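Local coordinates for effector protein HopAB2 (Pseudomonas syringae, PDB 2FD4) that is a secreted effector whose C-terminal domain is a U-box-like E3 ubiquitin ligase and which suppresses programmed cell death and immunity in susceptible plants, at residues Leu17-Lys22 with Lys115-Val121; Phe32-Ala36 with Glu51-Ser55. All blocks are in the same frame, centred on the assembly; numbering follows the deposited sequence.

Contact 1 (Leu17-Lys22 with Lys115-Val121); sequences LRTISK and KYAFRIV
Strands 18-21 and 117-121 are extended (117-121 at phi -78° to -124°, psi 124° to 158°) and run parallel, their short axes 4.5 Å apart at closest and crossing at -42°. T19 pairs with R119, I20 with I120 and S21 with V121, CA atoms 4.8-5.1 Å apart. The ladder runs R119 N to R18 O (2.9 Å), I20 N to R119 O (3.1 Å), V121 N to I20 O (3.1 Å) and a very short K22 N to V121 O (2.4 Å). On one face I20 (chi1 m, chi2 t) sets CD1 3.4 Å from F118 CB and CB 4.0 Å from I120 CD1; R18 (chi1 m, chi2 t, chi3 m) turns one guanidinium face to F118 CZ, 3.5 Å from its own CZ, while NH2 bonds A114 O and NH1 Q73 O. On the other, T19 CG2 sits 3.7 Å from R119 NH2. Water 1 links L17 O (2.7 Å) to R119 NH2 (2.8 Å); water 2 joins R18 NE (3.0 Å) to A117 O (2.7 Å). Strand 18-21 edges the four-stranded mixed sheet of this U-box-like domain; strand 117-121 lies inside, antiparallel to strand 61-65, and I20 and F118 reach L83 of strand 83-87.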
# COMPACT_ATOMS: atom_id res chain seq x y z
N LEU A 17 7.11 0.57 7.10
CA LEU A 17 6.44 1.75 6.58
C LEU A 17 6.04 2.64 7.71
O LEU A 17 5.75 2.17 8.81
CB LEU A 17 5.22 1.35 5.77
CG LEU A 17 5.45 0.60 4.45
CD1 LEU A 17 4.10 0.32 3.80
CD2 LEU A 17 6.29 1.34 3.52
N ARG A 18 5.95 3.93 7.41
CA ARG A 18 5.22 4.88 8.26
C ARG A 18 3.81 4.36 8.39
O ARG A 18 3.30 3.67 7.48
CB ARG A 18 5.17 6.27 7.65
CG ARG A 18 6.53 6.98 7.64
CD ARG A 18 6.48 8.23 6.84
NE ARG A 18 6.50 7.93 5.40
CZ ARG A 18 6.49 8.82 4.44
NH1 ARG A 18 6.47 10.12 4.70
NH2 ARG A 18 6.51 8.39 3.17
N THR A 19 3.16 4.68 9.51
CA THR A 19 1.84 4.15 9.78
C THR A 19 0.79 5.24 9.91
O THR A 19 1.10 6.40 10.15
CB THR A 19 1.82 3.25 11.01
OG1 THR A 19 2.06 4.01 12.22
CG2 THR A 19 2.83 2.12 10.84
N ILE A 20 -0.45 4.83 9.69
CA ILE A 20 -1.59 5.65 9.83
C ILE A 20 -2.59 4.77 10.52
O ILE A 20 -2.82 3.68 10.12
CB ILE A 20 -2.14 6.13 8.50
CG1 ILE A 20 -1.11 7.00 7.76
CG2 ILE A 20 -3.40 6.96 8.69
CD1 ILE A 20 -1.52 7.25 6.30
N SER A 21 -3.15 5.26 11.61
CA SER A 21 -4.11 4.49 12.36
C SER A 21 -5.39 4.36 11.58
O SER A 21 -5.72 5.25 10.83
CB SER A 21 -4.36 5.20 13.68
OG SER A 21 -3.07 5.48 14.19
N LYS A 22 -6.13 3.28 11.81
CA LYS A 22 -7.46 3.12 11.25
C LYS A 22 -8.34 4.33 11.51
O LYS A 22 -9.18 4.67 10.69
CB LYS A 22 -8.14 1.87 11.80
CG LYS A 22 -9.44 1.56 11.09
CD LYS A 22 -9.72 0.07 11.02
CE LYS A 22 -10.71 -0.37 12.07
NZ LYS A 22 -10.88 -1.85 12.01
N LYS A 115 8.52 6.10 0.61
CA LYS A 115 8.22 7.54 0.50
C LYS A 115 6.77 7.77 0.07
O LYS A 115 6.22 8.91 0.22
CB LYS A 115 9.16 8.19 -0.51
CG LYS A 115 10.64 8.08 -0.18
CD LYS A 115 11.51 8.78 -1.21
CE LYS A 115 12.97 8.22 -1.17
NZ LYS A 115 13.86 8.85 -2.21
N TYR A 116 6.14 6.71 -0.45
CA TYR A 116 4.79 6.83 -0.90
C TYR A 116 3.80 6.04 -0.10
O TYR A 116 2.65 6.42 -0.13
CB TYR A 116 4.66 6.36 -2.36
CG TYR A 116 5.25 7.24 -3.43
CD1 TYR A 116 4.45 8.08 -4.17
CD2 TYR A 116 6.58 7.12 -3.81
CE1 TYR A 116 4.93 8.83 -5.15
CE2 TYR A 116 7.09 7.87 -4.85
CZ TYR A 116 6.23 8.73 -5.51
OH TYR A 116 6.64 9.51 -6.55
N ALA A 117 4.20 4.91 0.50
CA ALA A 117 3.24 3.95 1.09
C ALA A 117 3.18 4.08 2.62
O ALA A 117 4.21 4.27 3.28
CB ALA A 117 3.58 2.53 0.70
N PHE A 118 1.95 3.97 3.14
CA PHE A 118 1.67 4.06 4.59
C PHE A 118 0.93 2.80 4.97
O PHE A 118 -0.02 2.40 4.29
CB PHE A 118 0.80 5.28 4.84
CG PHE A 118 1.53 6.54 4.58
CD1 PHE A 118 2.24 7.16 5.59
CD2 PHE A 118 1.55 7.10 3.30
CE1 PHE A 118 2.96 8.31 5.36
CE2 PHE A 118 2.28 8.26 3.05
CZ PHE A 118 2.98 8.87 4.09
N ARG A 119 1.43 2.07 5.97
CA ARG A 119 0.73 0.91 6.49
C ARG A 119 -0.42 1.29 7.43
O ARG A 119 -0.24 2.09 8.36
CB ARG A 119 1.75 -0.00 7.20
CG ARG A 119 1.13 -1.13 7.92
CD ARG A 119 2.14 -2.17 8.27
NE ARG A 119 2.91 -1.76 9.39
CZ ARG A 119 2.61 -1.96 10.67
NH1 ARG A 119 1.50 -2.63 11.07
NH2 ARG A 119 3.42 -1.50 11.60
N ILE A 120 -1.63 0.75 7.16
CA ILE A 120 -2.78 1.07 7.98
C ILE A 120 -2.87 0.09 9.16
O ILE A 120 -2.88 -1.14 8.96
CB ILE A 120 -4.08 1.09 7.18
CG1 ILE A 120 -3.92 1.88 5.88
CG2 ILE A 120 -5.22 1.70 8.02
CD1 ILE A 120 -3.22 3.22 6.03
N VAL A 121 -2.89 0.64 10.36
CA VAL A 121 -2.94 -0.11 11.61
C VAL A 121 -4.23 0.18 12.39
O VAL A 121 -4.89 1.20 12.16
CB VAL A 121 -1.73 0.20 12.52
CG1 VAL A 121 -0.42 -0.11 11.79
CG2 VAL A 121 -1.75 1.66 12.99
O HOH W 1 5.38 0.03 10.37
O HOH W 2 6.40 5.08 4.62

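Contact 2 (Phe32-Ala36 with Glu51-Ser55)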
# COMPACT_ATOMS: atom_id res chain seq x y z
N PHE A 32 -11.20 5.25 4.24
CA PHE A 32 -11.09 3.83 4.52
C PHE A 32 -12.29 3.35 5.28
O PHE A 32 -12.64 3.87 6.35
CB PHE A 32 -9.82 3.48 5.30
CG PHE A 32 -9.56 1.98 5.39
CD1 PHE A 32 -9.14 1.26 4.28
CD2 PHE A 32 -9.70 1.31 6.60
CE1 PHE A 32 -8.92 -0.09 4.38
CE2 PHE A 32 -9.44 -0.06 6.68
CZ PHE A 32 -9.05 -0.74 5.58
N LYS A 33 -12.94 2.38 4.69
CA LYS A 33 -14.01 1.68 5.34
C LYS A 33 -13.65 0.22 5.23
O LYS A 33 -13.79 -0.38 4.17
CB LYS A 33 -15.35 2.02 4.69
CG LYS A 33 -15.81 3.44 5.06
CD LYS A 33 -16.66 4.08 3.98
CE LYS A 33 -17.02 5.53 4.31
NZ LYS A 33 -17.80 6.16 3.20
N ASP A 34 -13.13 -0.31 6.32
CA ASP A 34 -12.76 -1.72 6.40
C ASP A 34 -13.97 -2.60 6.10
O ASP A 34 -15.09 -2.25 6.48
CB ASP A 34 -12.25 -2.03 7.80
CG ASP A 34 -11.48 -3.32 7.87
OD1 ASP A 34 -12.07 -4.40 7.70
OD2 ASP A 34 -10.26 -3.24 8.11
N ALA A 35 -13.75 -3.73 5.43
CA ALA A 35 -14.85 -4.66 5.16
C ALA A 35 -15.58 -5.06 6.45
O ALA A 35 -16.77 -4.74 6.64
CB ALA A 35 -14.34 -5.89 4.43
N ALA A 36 -14.89 -5.75 7.34
CA ALA A 36 -15.49 -6.17 8.61
C ALA A 36 -15.59 -4.97 9.57
O ALA A 36 -16.76 -4.31 9.59
CB ALA A 36 -14.67 -7.29 9.23
N GLU A 51 -12.70 -5.96 -1.77
CA GLU A 51 -12.80 -5.20 -0.55
C GLU A 51 -11.49 -5.31 0.22
O GLU A 51 -10.79 -6.34 0.15
CB GLU A 51 -13.92 -5.74 0.34
CG GLU A 51 -15.33 -5.57 -0.25
CD GLU A 51 -16.40 -6.11 0.68
OE1 GLU A 51 -16.02 -6.82 1.65
OE2 GLU A 51 -17.63 -5.89 0.40
N LEU A 52 -11.14 -4.25 0.93
CA LEU A 52 -9.99 -4.27 1.86
C LEU A 52 -10.38 -4.46 3.35
O LEU A 52 -11.42 -3.97 3.79
CB LEU A 52 -9.18 -2.99 1.75
CG LEU A 52 -8.45 -2.81 0.44
CD1 LEU A 52 -7.91 -1.41 0.36
CD2 LEU A 52 -7.39 -3.88 0.31
N SER A 53 -9.54 -5.19 4.10
CA SER A 53 -9.71 -5.37 5.54
C SER A 53 -8.38 -5.63 6.27
O SER A 53 -7.53 -6.40 5.82
CB SER A 53 -10.70 -6.48 5.90
OG SER A 53 -11.05 -6.44 7.30
N LEU A 54 -8.23 -4.96 7.40
CA LEU A 54 -7.06 -5.14 8.26
C LEU A 54 -7.06 -6.54 8.86
O LEU A 54 -6.08 -6.93 9.51
CB LEU A 54 -7.07 -4.05 9.34
CG LEU A 54 -6.99 -2.62 8.78
CD1 LEU A 54 -6.81 -1.60 9.89
CD2 LEU A 54 -5.89 -2.50 7.84
N SER A 55 -8.19 -7.24 8.74
CA SER A 55 -8.38 -8.55 9.34
C SER A 55 -8.29 -9.65 8.31
O SER A 55 -8.39 -10.82 8.66
CB SER A 55 -9.75 -8.66 10.06
OG SER A 55 -9.79 -7.88 11.23
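This is a loop-to-loop clasp in the long connection between strands 18-21 and 61-65, where two segments without regular secondary structure, their end-to-end directions about 85° apart, bury 346 Å² and bring the CA atoms of D34 and S53 to 4.8 Å. The carboxylate of D34 does most of the polar work. Its OD2 accepts a nearly straight bond from the backbone N of L54 (2.8 Å, 176°), and its OD1 accepts a very short hydrogen bond from S53 OG (2.3 Å). A weak bond from A36 N to OD1 of D34 (3.1 Å) folds the first loop around the same group. Beside it, the backbone is tied directly by A35 N to L52 O (2.9 Å). The apolar part is the ring of F32, which presents its edge at CE1 to L52 CB (3.9 Å) and places CE2 4.1 Å from L54 CG; F32 also meets F85 and V61 of the sheet. The CA-to-CB bond of K33 points away and its NZ forms a salt bridge with D42; Q59 bonds the backbone at E51 O and S53 N. L52 lies about 8 Å, side chain to side chain, from F48, an inferred E2-binding residue. S53 OG also accepts from S55 N (3.3 Å), the signature of an ST turn, here joined to an aspartate that bridges a backbone NH and a hydroxyl in a loop of the U-box-like domain.

How the contacts relate
Contact 2 is nested within the chain loop that contact 1 closes, their centres about 15 Å apart. Contact 1 joins two strands of the sheet by a regular backbone ladder and buries about twice the area; its centre lies about 8 Å from the centre of the chain, that of contact 2 about 13 Å. Contact 2 pins irregular loops with a carboxylate and a single backbone-backbone bond. Both are partly buried. They meet at L54, whose CD2 packs 3.5 Å from I120 O and whose CD1 lies 3.5 Å from K22 CD; V61 of strand 61-65 touches side chains of both, I120 in one and F32 and L54 in the other.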